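Long-range contacts in kcn28 (Kitasatospora, PDB 6J31), which is a GT-B-fold protein, built of two Rossmann-like domains, whose C-terminal half belongs to the erythromycin biosynthesis protein CIII-like family: residues L18-R26 and V43-A52; P224-S234 and F253-Q264. All coordinates share one frame; numbering follows the deposited sequence.

How the interactions relate
Interactions 1 and 2 lie in different halves of a two-domain GT-B fold, their centres about 34 Å apart and their nearest atoms about 13 Å apart without touching. Along the chain they follow in series. Interaction 1 joins the start of helix 22-30 to helix 44-49, which belong with the seven-stranded parallel sheet of the N-terminal half. Interaction 2 pairs strands 229-234 and 259-264 inside the six-stranded parallel sheet of the C-terminal half. Each thus ties together early elements of its own Rossmann-like domain, helix to helix in one and strand to strand in the other, and neither bridges the two halves.

Interaction 1: L18-R26 and V43-A52; sequences LHPSLELIR and VAAAVTETGA
Arg26 and Glu49 meet with their flat groups turned 54° apart, and the guanidinium presents its NH1-NH2 end to a single carboxylate oxygen. Arg26 NH2 lies 2.9 Å from Glu49 OE1, which accepts through its syn lone pair; NH1 reaches the same oxygen from above the carboxylate plane. NH1 also donates to the backbone, Glu49 O, at 3.1 Å, from above the carbonyl plane. Arginine suits the place because its other edge is used as well: NE donates to Glu23 OE1 at 3.0 Å and NH2 to Glu23 OE2, side-on and within the guanidinium plane. Two acids of different helices therefore share one cation, which should offset their mutual repulsion and fix the rotation of the guanidinium. A bend at chi3 (-55°) turns the arginine's end toward both.

Deeper in, Thr50 sets its two branches against Ile25: its CG2 is pressed to Ile25 CG2 at 3.5 Å, tighter than usual, while OG1 faces Ile25 CB. Ile25 CG2 also meets Ala52 CB. At the other end Leu18 sets CD2 against both Val43 CB and Ala46 CB, 3.5 Å from each; the small alanine lets the leucine come close to the helix.

Gly51, with positive phi, is where the chain leaves helical geometry. Beneath the pair runs the parallel sheet: Leu18 rests on Tyr37 and Asn39 of strand 34-39, Ile25 on Val35 of that strand and Met9 of strand 6-10, while Leu24 faces helix 382-391.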
ATOM      1  N   LEU A  18      -2.591  -3.961  -5.581  1.00 42.10           N
ATOM      2  CA  LEU A  18      -3.560  -5.005  -5.869  1.00 41.42           C
ATOM      3  C   LEU A  18      -4.389  -5.376  -4.648  1.00 40.94           C
ATOM      4  O   LEU A  18      -5.618  -5.273  -4.681  1.00 39.49           O
ATOM      5  CB  LEU A  18      -2.814  -6.228  -6.404  1.00 42.92           C
ATOM      6  CG  LEU A  18      -3.496  -7.102  -7.443  1.00 44.42           C
ATOM      7  CD1 LEU A  18      -3.887  -6.290  -8.668  1.00 44.86           C
ATOM      8  CD2 LEU A  18      -2.520  -8.192  -7.807  1.00 45.24           C
ATOM      9  N   HIS A  19      -3.739  -5.770  -3.553  1.00 42.80           N
ATOM     10  CA  HIS A  19      -4.474  -6.250  -2.384  1.00 44.58           C
ATOM     11  C   HIS A  19      -5.412  -5.221  -1.758  1.00 39.00           C
ATOM     12  O   HIS A  19      -6.481  -5.631  -1.271  1.00 35.83           O
ATOM     13  CB  HIS A  19      -3.498  -6.777  -1.325  1.00 50.54           C
ATOM     14  CG  HIS A  19      -4.170  -7.509  -0.201  1.00 57.22           C
ATOM     15  ND1 HIS A  19      -4.519  -8.840  -0.285  1.00 58.01           N
ATOM     16  CD2 HIS A  19      -4.570  -7.091   1.024  1.00 57.71           C
ATOM     17  CE1 HIS A  19      -5.097  -9.215   0.842  1.00 58.41           C
ATOM     18  NE2 HIS A  19      -5.141  -8.173   1.653  1.00 57.96           N
ATOM     19  N   PRO A  20      -5.088  -3.923  -1.693  1.00 37.58           N
ATOM     20  CA  PRO A  20      -5.990  -2.999  -0.983  1.00 36.63           C
ATOM     21  C   PRO A  20      -7.431  -2.999  -1.475  1.00 37.56           C
ATOM     22  O   PRO A  20      -8.336  -2.800  -0.656  1.00 37.96           O
ATOM     23  CB  PRO A  20      -5.319  -1.635  -1.199  1.00 36.32           C
ATOM     24  CG  PRO A  20      -3.874  -1.962  -1.298  1.00 35.74           C
ATOM     25  CD  PRO A  20      -3.820  -3.256  -2.055  1.00 36.02           C
ATOM     26  N   SER A  21      -7.691  -3.227  -2.763  1.00 36.46           N
ATOM     27  CA  SER A  21      -9.049  -3.087  -3.275  1.00 35.96           C
ATOM     28  C   SER A  21      -9.746  -4.397  -3.637  1.00 33.70           C
ATOM     29  O   SER A  21     -10.888  -4.345  -4.104  1.00 31.44           O
ATOM     30  CB  SER A  21      -9.057  -2.153  -4.495  1.00 37.31           C
ATOM     31  OG  SER A  21      -8.166  -2.607  -5.499  1.00 39.51           O
ATOM     32  N   LEU A  22      -9.124  -5.565  -3.421  1.00 34.33           N
ATOM     33  CA  LEU A  22      -9.776  -6.816  -3.821  1.00 35.58           C
ATOM     34  C   LEU A  22     -11.149  -6.968  -3.178  1.00 32.16           C
ATOM     35  O   LEU A  22     -12.126  -7.318  -3.853  1.00 28.45           O
ATOM     36  CB  LEU A  22      -8.909  -8.040  -3.503  1.00 39.75           C
ATOM     37  CG  LEU A  22      -7.756  -8.466  -4.424  1.00 42.59           C
ATOM     38  CD1 LEU A  22      -7.522  -7.511  -5.593  1.00 43.56           C
ATOM     39  CD2 LEU A  22      -6.475  -8.753  -3.659  1.00 44.78           C
ATOM     40  N   GLU A  23     -11.245  -6.721  -1.871  1.00 32.26           N
ATOM     41  CA  GLU A  23     -12.531  -6.887  -1.204  1.00 33.41           C
ATOM     42  C   GLU A  23     -13.542  -5.856  -1.677  1.00 33.21           C
ATOM     43  O   GLU A  23     -14.748  -6.134  -1.688  1.00 35.40           O
ATOM     44  CB  GLU A  23     -12.357  -6.817   0.310  1.00 36.10           C
ATOM     45  CG  GLU A  23     -11.578  -7.994   0.888  1.00 37.83           C
ATOM     46  CD  GLU A  23     -12.056  -9.332   0.353  1.00 38.37           C
ATOM     47  OE1 GLU A  23     -13.286  -9.565   0.319  1.00 37.62           O
ATOM     48  OE2 GLU A  23     -11.196 -10.154  -0.033  1.00 39.41           O
ATOM     49  N   LEU A  24     -13.081  -4.667  -2.067  1.00 32.68           N
ATOM     50  CA  LEU A  24     -13.997  -3.688  -2.635  1.00 31.38           C
ATOM     51  C   LEU A  24     -14.564  -4.177  -3.965  1.00 30.22           C
ATOM     52  O   LEU A  24     -15.773  -4.077  -4.204  1.00 32.05           O
ATOM     53  CB  LEU A  24     -13.288  -2.342  -2.802  1.00 31.93           C
ATOM     54  CG  LEU A  24     -14.064  -1.217  -3.489  1.00 31.26           C
ATOM     55  CD1 LEU A  24     -15.384  -1.006  -2.778  1.00 31.38           C
ATOM     56  CD2 LEU A  24     -13.256   0.071  -3.479  1.00 30.09           C
ATOM     57  N   ILE A  25     -13.710  -4.729  -4.832  1.00 28.07           N
ATOM     58  CA  ILE A  25     -14.185  -5.237  -6.116  1.00 30.61           C
ATOM     59  C   ILE A  25     -15.112  -6.424  -5.907  1.00 35.05           C
ATOM     60  O   ILE A  25     -16.151  -6.546  -6.568  1.00 35.23           O
ATOM     61  CB  ILE A  25     -13.001  -5.612  -7.026  1.00 28.84           C
ATOM     62  CG1 ILE A  25     -12.023  -4.441  -7.164  1.00 26.54           C
ATOM     63  CG2 ILE A  25     -13.515  -6.036  -8.390  1.00 27.58           C
ATOM     64  CD1 ILE A  25     -12.637  -3.216  -7.797  1.00 24.74           C
ATOM     65  N   ARG A  26     -14.753  -7.315  -4.980  1.00 39.05           N
ATOM     66  CA  ARG A  26     -15.602  -8.456  -4.666  1.00 41.51           C
ATOM     67  C   ARG A  26     -16.978  -8.004  -4.193  1.00 42.53           C
ATOM     68  O   ARG A  26     -17.997  -8.602  -4.562  1.00 44.04           O
ATOM     69  CB  ARG A  26     -14.927  -9.320  -3.605  1.00 43.53           C
ATOM     70  CG  ARG A  26     -15.485 -10.718  -3.502  1.00 45.15           C
ATOM     71  CD  ARG A  26     -15.051 -11.389  -2.210  1.00 47.16           C
ATOM     72  NE  ARG A  26     -13.598 -11.393  -2.061  1.00 50.22           N
ATOM     73  CZ  ARG A  26     -12.770 -12.134  -2.790  1.00 56.19           C
ATOM     74  NH1 ARG A  26     -13.239 -12.928  -3.741  1.00 65.16           N
ATOM     75  NH2 ARG A  26     -11.465 -12.069  -2.572  1.00 54.17           N
ATOM     76  N   VAL A  43      -0.862 -10.701 -12.956  1.00 26.52           N
ATOM     77  CA  VAL A  43      -1.623 -10.728 -11.712  1.00 26.33           C
ATOM     78  C   VAL A  43      -3.038 -11.208 -12.002  1.00 28.34           C
ATOM     79  O   VAL A  43      -3.993 -10.841 -11.302  1.00 28.81           O
ATOM     80  CB  VAL A  43      -1.619  -9.351 -11.026  1.00 28.50           C
ATOM     81  CG1 VAL A  43      -0.204  -8.979 -10.628  1.00 27.00           C
ATOM     82  CG2 VAL A  43      -2.251  -8.280 -11.937  1.00 27.75           C
ATOM     83  N   ALA A  44      -3.172 -12.030 -13.045  1.00 28.12           N
ATOM     84  CA  ALA A  44      -4.477 -12.554 -13.429  1.00 27.71           C
ATOM     85  C   ALA A  44      -5.101 -13.375 -12.311  1.00 27.68           C
ATOM     86  O   ALA A  44      -6.330 -13.420 -12.187  1.00 29.80           O
ATOM     87  CB  ALA A  44      -4.353 -13.393 -14.703  1.00 25.52           C
ATOM     88  N   ALA A  45      -4.280 -14.048 -11.504  1.00 27.65           N
ATOM     89  CA  ALA A  45      -4.823 -14.830 -10.397  1.00 28.37           C
ATOM     90  C   ALA A  45      -5.578 -13.939  -9.414  1.00 29.88           C
ATOM     91  O   ALA A  45      -6.733 -14.214  -9.070  1.00 31.68           O
ATOM     92  CB  ALA A  45      -3.701 -15.589  -9.687  1.00 26.16           C
ATOM     93  N   ALA A  46      -4.944 -12.852  -8.966  1.00 31.79           N
ATOM     94  CA  ALA A  46      -5.603 -11.963  -8.011  1.00 32.94           C
ATOM     95  C   ALA A  46      -6.816 -11.282  -8.630  1.00 32.88           C
ATOM     96  O   ALA A  46      -7.842 -11.110  -7.963  1.00 33.29           O
ATOM     97  CB  ALA A  46      -4.617 -10.925  -7.485  1.00 32.51           C
ATOM     98  N   VAL A  47      -6.719 -10.881  -9.899  1.00 33.04           N
ATOM     99  CA  VAL A  47      -7.848 -10.215 -10.541  1.00 32.09           C
ATOM    100  C   VAL A  47      -9.027 -11.170 -10.673  1.00 33.17           C
ATOM    101  O   VAL A  47     -10.153 -10.839 -10.295  1.00 33.56           O
ATOM    102  CB  VAL A  47      -7.435  -9.638 -11.906  1.00 31.33           C
ATOM    103  CG1 VAL A  47      -8.666  -9.189 -12.675  1.00 30.43           C
ATOM    104  CG2 VAL A  47      -6.469  -8.481 -11.723  1.00 29.56           C
ATOM    105  N   THR A  48      -8.792 -12.376 -11.202  1.00 32.21           N
ATOM    106  CA  THR A  48      -9.912 -13.291 -11.415  1.00 32.17           C
ATOM    107  C   THR A  48     -10.505 -13.782 -10.102  1.00 35.21           C
ATOM    108  O   THR A  48     -11.711 -14.049 -10.034  1.00 36.26           O
ATOM    109  CB  THR A  48      -9.497 -14.488 -12.277  1.00 30.24           C
ATOM    110  OG1 THR A  48      -8.409 -15.186 -11.657  1.00 30.03           O
ATOM    111  CG2 THR A  48      -9.092 -14.043 -13.679  1.00 28.22           C
ATOM    112  N   GLU A  49      -9.690 -13.909  -9.051  1.00 37.66           N
ATOM    113  CA  GLU A  49     -10.226 -14.375  -7.777  1.00 40.50           C
ATOM    114  C   GLU A  49     -11.255 -13.395  -7.225  1.00 38.54           C
ATOM    115  O   GLU A  49     -12.192 -13.797  -6.527  1.00 37.80           O
ATOM    116  CB  GLU A  49      -9.084 -14.592  -6.781  1.00 44.81           C
ATOM    117  CG  GLU A  49      -9.375 -15.661  -5.733  1.00 48.95           C
ATOM    118  CD  GLU A  49     -10.285 -15.195  -4.624  1.00 52.24           C
ATOM    119  OE1 GLU A  49     -10.221 -14.004  -4.255  1.00 53.01           O
ATOM    120  OE2 GLU A  49     -11.079 -16.024  -4.131  1.00 54.26           O
ATOM    121  N   THR A  50     -11.111 -12.115  -7.560  1.00 37.88           N
ATOM    122  CA  THR A  50     -12.060 -11.087  -7.152  1.00 36.93           C
ATOM    123  C   THR A  50     -13.444 -11.286  -7.776  1.00 33.71           C
ATOM    124  O   THR A  50     -14.429 -10.739  -7.268  1.00 31.76           O
ATOM    125  CB  THR A  50     -11.469  -9.713  -7.497  1.00 40.76           C
ATOM    126  OG1 THR A  50     -11.724  -8.788  -6.436  1.00 49.07           O
ATOM    127  CG2 THR A  50     -12.052  -9.172  -8.759  1.00 39.00           C
ATOM    128  N   GLY A  51     -13.542 -12.045  -8.868  1.00 32.06           N
ATOM    129  CA  GLY A  51     -14.796 -12.218  -9.568  1.00 29.22           C
ATOM    130  C   GLY A  51     -15.035 -11.232 -10.688  1.00 28.18           C
ATOM    131  O   GLY A  51     -16.036 -11.358 -11.405  1.00 26.84           O
ATOM    132  N   ALA A  52     -14.160 -10.249 -10.855  1.00 28.11           N
ATOM    133  CA  ALA A  52     -14.334  -9.307 -11.941  1.00 29.73           C
ATOM    134  C   ALA A  52     -13.792  -9.894 -13.238  1.00 30.90           C
ATOM    135  O   ALA A  52     -12.994 -10.836 -13.249  1.00 31.04           O
ATOM    136  CB  ALA A  52     -13.640  -7.978 -11.632  1.00 29.41           C
TER

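Interaction 2: P224-S234 and F253-Q264; sequences PAGAEKVALVS and FAALPDWHLVLQ
His260 stands with one ring face beneath Pro224, whose CG sits 3.9 Å from the ring centroid and only 8° off its normal, a CH-pi contact in which the two side chains cross at about a right angle. With the CG of His260 anti to the backbone N (chi1 -172°), the imidazole stands off the strand, and His260 CB touches Ala227 CB at 3.6 Å. Histidine suits this spot because it offers a flat face to the proline while its NE2 bonds Glu282 in the adjoining strand. The type II turn from Pro224 to Ala227, with Gly226 at positive phi, brings the proline back over the ring.

Ala231, on the other face of the sheet, is small enough for two aromatics to close on its methyl: Phe253 CE2 comes to 3.4 Å from Ala231 CB, and Trp259 brings its edge, CZ3, to 3.6 Å from the same Ala231 CB. These contacts belong to a right-handed beta-alpha-beta crossover of the Rossmann-like domain, in which helix 243-253 links the parallel strands 229-234 and 259-264. Their backbones form an unbroken parallel ladder, from Lys229 N to Asp258 O at 2.8 Å through to Gln264 N and Val233 O. Strand 298-301 flanks 229-234 on its other side.

Val233 shares Ala231's face and uses both branches: CG2 meets Leu261 CD1 across the strands and CG1 lies 3.6 Å from Leu263 CD1, while Cys249 of helix 243-253 packs on it too. A beta-branched residue suits this inner strand. At the start of strand 229-234, Lys229 lays its CB over the Trp259 six-membered ring, 3.5 Å from its centroid and 15° off the normal.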
ATOM      1  N   PRO A 224       3.702 -21.762  20.018  1.00 97.06           N
ATOM      2  CA  PRO A 224       4.322 -22.955  20.609  1.00 97.55           C
ATOM      3  C   PRO A 224       4.208 -22.908  22.126  1.00 97.79           C
ATOM      4  O   PRO A 224       4.469 -21.877  22.752  1.00 98.04           O
ATOM      5  CB  PRO A 224       5.782 -22.859  20.149  1.00 97.47           C
ATOM      6  CG  PRO A 224       5.764 -21.925  18.986  1.00 96.53           C
ATOM      7  CD  PRO A 224       4.678 -20.941  19.286  1.00 96.29           C
ATOM      8  N   ALA A 225       3.800 -24.030  22.712  1.00 98.02           N
ATOM      9  CA  ALA A 225       3.667 -24.099  24.160  1.00 99.85           C
ATOM     10  C   ALA A 225       5.021 -23.897  24.833  1.00102.44           C
ATOM     11  O   ALA A 225       6.031 -24.474  24.421  1.00101.88           O
ATOM     12  CB  ALA A 225       3.064 -25.441  24.575  1.00 99.88           C
ATOM     13  N   GLY A 226       5.037 -23.070  25.878  1.00105.74           N
ATOM     14  CA  GLY A 226       6.270 -22.685  26.532  1.00109.36           C
ATOM     15  C   GLY A 226       6.874 -21.376  26.068  1.00111.50           C
ATOM     16  O   GLY A 226       7.945 -21.000  26.561  1.00112.37           O
ATOM     17  N   ALA A 227       6.229 -20.675  25.140  1.00112.30           N
ATOM     18  CA  ALA A 227       6.681 -19.374  24.654  1.00113.43           C
ATOM     19  C   ALA A 227       5.699 -18.327  25.164  1.00112.71           C
ATOM     20  O   ALA A 227       4.571 -18.235  24.672  1.00116.53           O
ATOM     21  CB  ALA A 227       6.774 -19.359  23.130  1.00114.94           C
ATOM     22  N   GLU A 228       6.132 -17.530  26.140  1.00105.63           N
ATOM     23  CA  GLU A 228       5.232 -16.554  26.751  1.00 99.97           C
ATOM     24  C   GLU A 228       4.905 -15.406  25.804  1.00 92.32           C
ATOM     25  O   GLU A 228       3.770 -14.916  25.787  1.00 91.64           O
ATOM     26  CB  GLU A 228       5.850 -16.031  28.044  1.00101.48           C
ATOM     27  CG  GLU A 228       6.620 -17.097  28.801  1.00103.28           C
ATOM     28  CD  GLU A 228       6.291 -17.124  30.275  1.00104.84           C
ATOM     29  OE1 GLU A 228       6.337 -16.053  30.914  1.00105.26           O
ATOM     30  OE2 GLU A 228       5.979 -18.218  30.790  1.00105.59           O
ATOM     31  N   LYS A 229       5.873 -14.961  25.008  1.00 85.39           N
ATOM     32  CA  LYS A 229       5.673 -13.845  24.097  1.00 78.78           C
ATOM     33  C   LYS A 229       6.138 -14.237  22.702  1.00 73.30           C
ATOM     34  O   LYS A 229       7.058 -15.043  22.542  1.00 72.78           O
ATOM     35  CB  LYS A 229       6.419 -12.592  24.577  1.00 77.94           C
ATOM     36  CG  LYS A 229       5.953 -12.083  25.936  1.00 77.75           C
ATOM     37  CD  LYS A 229       5.198 -10.766  25.834  1.00 76.90           C
ATOM     38  CE  LYS A 229       4.562 -10.396  27.169  1.00 77.14           C
ATOM     39  NZ  LYS A 229       4.124  -8.973  27.212  1.00 77.34           N
ATOM     40  N   VAL A 230       5.476 -13.678  21.690  1.00 68.05           N
ATOM     41  CA  VAL A 230       5.746 -13.999  20.293  1.00 63.23           C
ATOM     42  C   VAL A 230       6.099 -12.719  19.551  1.00 58.67           C
ATOM     43  O   VAL A 230       5.391 -11.712  19.665  1.00 56.97           O
ATOM     44  CB  VAL A 230       4.542 -14.694  19.633  1.00 62.23           C
ATOM     45  CG1 VAL A 230       4.726 -14.772  18.127  1.00 61.79           C
ATOM     46  CG2 VAL A 230       4.339 -16.074  20.230  1.00 61.94           C
ATOM     47  N   ALA A 231       7.173 -12.769  18.773  1.00 56.76           N
ATOM     48  CA  ALA A 231       7.593 -11.670  17.920  1.00 54.34           C
ATOM     49  C   ALA A 231       7.601 -12.121  16.469  1.00 53.59           C
ATOM     50  O   ALA A 231       8.041 -13.232  16.160  1.00 56.20           O
ATOM     51  CB  ALA A 231       8.980 -11.171  18.308  1.00 53.90           C
ATOM     52  N   LEU A 232       7.127 -11.253  15.579  1.00 51.55           N
ATOM     53  CA  LEU A 232       7.178 -11.496  14.144  1.00 48.62           C
ATOM     54  C   LEU A 232       8.054 -10.434  13.497  1.00 49.11           C
ATOM     55  O   LEU A 232       7.837  -9.236  13.704  1.00 48.65           O
ATOM     56  CB  LEU A 232       5.780 -11.480  13.518  1.00 45.30           C
ATOM     57  CG  LEU A 232       5.773 -11.470  11.984  1.00 42.25           C
ATOM     58  CD1 LEU A 232       6.378 -12.755  11.418  1.00 40.44           C
ATOM     59  CD2 LEU A 232       4.376 -11.238  11.431  1.00 41.07           C
ATOM     60  N   VAL A 233       9.054 -10.873  12.738  1.00 50.56           N
ATOM     61  CA  VAL A 233       9.918  -9.981  11.974  1.00 51.01           C
ATOM     62  C   VAL A 233       9.636 -10.228  10.500  1.00 52.92           C
ATOM     63  O   VAL A 233       9.904 -11.317   9.978  1.00 52.68           O
ATOM     64  CB  VAL A 233      11.403 -10.200  12.293  1.00 49.98           C
ATOM     65  CG1 VAL A 233      12.274  -9.311  11.407  1.00 49.40           C
ATOM     66  CG2 VAL A 233      11.678  -9.934  13.760  1.00 49.47           C
ATOM     67  N   SER A 234       9.088  -9.220   9.825  1.00 55.28           N
ATOM     68  CA  SER A 234       8.721  -9.362   8.418  1.00 58.82           C
ATOM     69  C   SER A 234       8.875  -8.000   7.751  1.00 64.09           C
ATOM     70  O   SER A 234       8.026  -7.123   7.923  1.00 64.05           O
ATOM     71  CB  SER A 234       7.301  -9.892   8.273  1.00 57.72           C
ATOM     72  OG  SER A 234       7.039 -10.293   6.938  1.00 57.30           O
ATOM     73  N   PHE A 253      16.827 -12.475  20.031  1.00 81.91           N
ATOM     74  CA  PHE A 253      15.826 -13.386  20.573  1.00 81.58           C
ATOM     75  C   PHE A 253      16.431 -14.697  21.062  1.00 85.54           C
ATOM     76  O   PHE A 253      15.844 -15.359  21.925  1.00 86.59           O
ATOM     77  CB  PHE A 253      14.743 -13.621  19.522  1.00 77.67           C
ATOM     78  CG  PHE A 253      13.857 -12.427  19.322  1.00 74.63           C
ATOM     79  CD1 PHE A 253      14.164 -11.471  18.366  1.00 72.64           C
ATOM     80  CD2 PHE A 253      12.747 -12.234  20.121  1.00 73.52           C
ATOM     81  CE1 PHE A 253      13.364 -10.362  18.194  1.00 71.09           C
ATOM     82  CE2 PHE A 253      11.945 -11.125  19.954  1.00 72.10           C
ATOM     83  CZ  PHE A 253      12.253 -10.189  18.987  1.00 71.14           C
ATOM     84  N   ALA A 254      17.578 -15.095  20.523  1.00 88.36           N
ATOM     85  CA  ALA A 254      18.454 -16.022  21.231  1.00 91.34           C
ATOM     86  C   ALA A 254      19.179 -15.278  22.339  1.00 92.26           C
ATOM     87  O   ALA A 254      19.974 -14.383  22.046  1.00 93.29           O
ATOM     88  CB  ALA A 254      19.463 -16.660  20.280  1.00 92.18           C
ATOM     89  N   ALA A 255      18.884 -15.638  23.593  1.00 91.34           N
ATOM     90  CA  ALA A 255      19.211 -14.919  24.829  1.00 90.47           C
ATOM     91  C   ALA A 255      17.959 -14.217  25.323  1.00 88.48           C
ATOM     92  O   ALA A 255      17.986 -13.523  26.343  1.00 88.49           O
ATOM     93  CB  ALA A 255      20.365 -13.920  24.687  1.00 90.53           C
ATOM     94  N   LEU A 256      16.851 -14.429  24.617  1.00 86.67           N
ATOM     95  CA  LEU A 256      15.543 -13.903  25.000  1.00 85.71           C
ATOM     96  C   LEU A 256      14.547 -15.047  25.172  1.00 86.27           C
ATOM     97  O   LEU A 256      13.514 -15.090  24.494  1.00 85.52           O
ATOM     98  CB  LEU A 256      15.037 -12.896  23.970  1.00 83.97           C
ATOM     99  CG  LEU A 256      14.229 -11.719  24.525  1.00 83.10           C
ATOM    100  CD1 LEU A 256      14.756 -11.276  25.884  1.00 83.21           C
ATOM    101  CD2 LEU A 256      14.219 -10.556  23.542  1.00 82.06           C
ATOM    102  N   PRO A 257      14.839 -16.009  26.053  1.00 87.92           N
ATOM    103  CA  PRO A 257      13.902 -17.113  26.257  1.00 88.80           C
ATOM    104  C   PRO A 257      12.578 -16.560  26.755  1.00 89.59           C
ATOM    105  O   PRO A 257      12.493 -15.416  27.209  1.00 91.74           O
ATOM    106  CB  PRO A 257      14.589 -17.984  27.318  1.00 89.65           C
ATOM    107  CG  PRO A 257      16.015 -17.538  27.317  1.00 89.29           C
ATOM    108  CD  PRO A 257      15.948 -16.084  27.015  1.00 88.38           C
ATOM    109  N   ASP A 258      11.539 -17.386  26.622  1.00 90.37           N
ATOM    110  CA  ASP A 258      10.150 -17.076  26.953  1.00 91.12           C
ATOM    111  C   ASP A 258       9.544 -16.333  25.769  1.00 86.89           C
ATOM    112  O   ASP A 258       8.321 -16.212  25.657  1.00 85.79           O
ATOM    113  CB  ASP A 258      10.025 -16.247  28.237  1.00 94.60           C
ATOM    114  CG  ASP A 258      10.686 -16.911  29.422  1.00 97.78           C
ATOM    115  OD1 ASP A 258      10.759 -18.157  29.436  1.00 98.82           O
ATOM    116  OD2 ASP A 258      11.141 -16.186  30.333  1.00 98.89           O
ATOM    117  N   TRP A 259      10.402 -15.849  24.878  1.00 83.61           N
ATOM    118  CA  TRP A 259       9.994 -15.228  23.629  1.00 80.03           C
ATOM    119  C   TRP A 259      10.199 -16.234  22.510  1.00 77.05           C
ATOM    120  O   TRP A 259      11.164 -17.003  22.529  1.00 77.55           O
ATOM    121  CB  TRP A 259      10.809 -13.965  23.330  1.00 79.67           C
ATOM    122  CG  TRP A 259      10.303 -12.705  23.953  1.00 78.70           C
ATOM    123  CD1 TRP A 259      10.509 -12.281  25.232  1.00 78.52           C
ATOM    124  CD2 TRP A 259       9.525 -11.688  23.312  1.00 77.83           C
ATOM    125  NE1 TRP A 259       9.897 -11.068  25.432  1.00 78.39           N
ATOM    126  CE2 TRP A 259       9.286 -10.682  24.268  1.00 77.70           C
ATOM    127  CE3 TRP A 259       9.001 -11.534  22.026  1.00 77.11           C
ATOM    128  CZ2 TRP A 259       8.547  -9.537  23.977  1.00 76.51           C
ATOM    129  CZ3 TRP A 259       8.268 -10.399  21.740  1.00 76.29           C
ATOM    130  CH2 TRP A 259       8.047  -9.417  22.711  1.00 76.18           C
ATOM    131  N   HIS A 260       9.292 -16.235  21.539  1.00 73.58           N
ATOM    132  CA  HIS A 260       9.473 -17.022  20.330  1.00 69.51           C
ATOM    133  C   HIS A 260       9.483 -16.088  19.134  1.00 64.92           C
ATOM    134  O   HIS A 260       8.562 -15.281  18.962  1.00 63.68           O
ATOM    135  CB  HIS A 260       8.395 -18.090  20.155  1.00 69.96           C
ATOM    136  CG  HIS A 260       8.674 -19.025  19.021  1.00 70.73           C
ATOM    137  ND1 HIS A 260       9.570 -20.068  19.122  1.00 71.11           N
ATOM    138  CD2 HIS A 260       8.202 -19.058  17.752  1.00 70.13           C
ATOM    139  CE1 HIS A 260       9.625 -20.712  17.970  1.00 70.91           C
ATOM    140  NE2 HIS A 260       8.805 -20.119  17.122  1.00 70.26           N
ATOM    141  N   LEU A 261      10.526 -16.196  18.319  1.00 62.64           N
ATOM    142  CA  LEU A 261      10.710 -15.348  17.152  1.00 59.55           C
ATOM    143  C   LEU A 261      10.273 -16.089  15.896  1.00 55.52           C
ATOM    144  O   LEU A 261      10.712 -17.217  15.649  1.00 54.39           O
ATOM    145  CB  LEU A 261      12.173 -14.918  17.031  1.00 60.50           C
ATOM    146  CG  LEU A 261      12.667 -14.436  15.666  1.00 59.32           C
ATOM    147  CD1 LEU A 261      11.915 -13.199  15.219  1.00 58.56           C
ATOM    148  CD2 LEU A 261      14.155 -14.154  15.729  1.00 60.32           C
ATOM    149  N   VAL A 262       9.404 -15.455  15.115  1.00 52.85           N
ATOM    150  CA  VAL A 262       9.029 -15.923  13.787  1.00 50.08           C
ATOM    151  C   VAL A 262       9.678 -14.962  12.806  1.00 51.92           C
ATOM    152  O   VAL A 262       9.249 -13.810  12.675  1.00 52.46           O
ATOM    153  CB  VAL A 262       7.508 -15.969  13.587  1.00 46.22           C
ATOM    154  CG1 VAL A 262       7.182 -16.323  12.138  1.00 43.99           C
ATOM    155  CG2 VAL A 262       6.863 -16.951  14.550  1.00 45.66           C
ATOM    156  N   LEU A 263      10.710 -15.427  12.120  1.00 54.63           N
ATOM    157  CA  LEU A 263      11.539 -14.581  11.273  1.00 57.10           C
ATOM    158  C   LEU A 263      11.212 -14.892   9.817  1.00 58.79           C
ATOM    159  O   LEU A 263      11.556 -15.966   9.313  1.00 59.16           O
ATOM    160  CB  LEU A 263      13.018 -14.814  11.582  1.00 57.88           C
ATOM    161  CG  LEU A 263      14.061 -14.035  10.780  1.00 57.70           C
ATOM    162  CD1 LEU A 263      13.636 -12.592  10.597  1.00 56.98           C
ATOM    163  CD2 LEU A 263      15.416 -14.107  11.472  1.00 57.39           C
ATOM    164  N   GLN A 264      10.573 -13.943   9.139  1.00 59.66           N
ATOM    165  CA  GLN A 264      10.238 -14.086   7.728  1.00 62.04           C
ATOM    166  C   GLN A 264      11.306 -13.341   6.937  1.00 62.24           C
ATOM    167  O   GLN A 264      11.405 -12.114   7.015  1.00 62.06           O
ATOM    168  CB  GLN A 264       8.836 -13.555   7.438  1.00 65.18           C
ATOM    169  CG  GLN A 264       8.268 -14.045   6.117  1.00 68.00           C
ATOM    170  CD  GLN A 264       7.706 -12.935   5.261  1.00 69.60           C
ATOM    171  OE1 GLN A 264       6.556 -13.003   4.821  1.00 70.80           O
ATOM    172  NE2 GLN A 264       8.512 -11.910   5.009  1.00 69.50           N
TER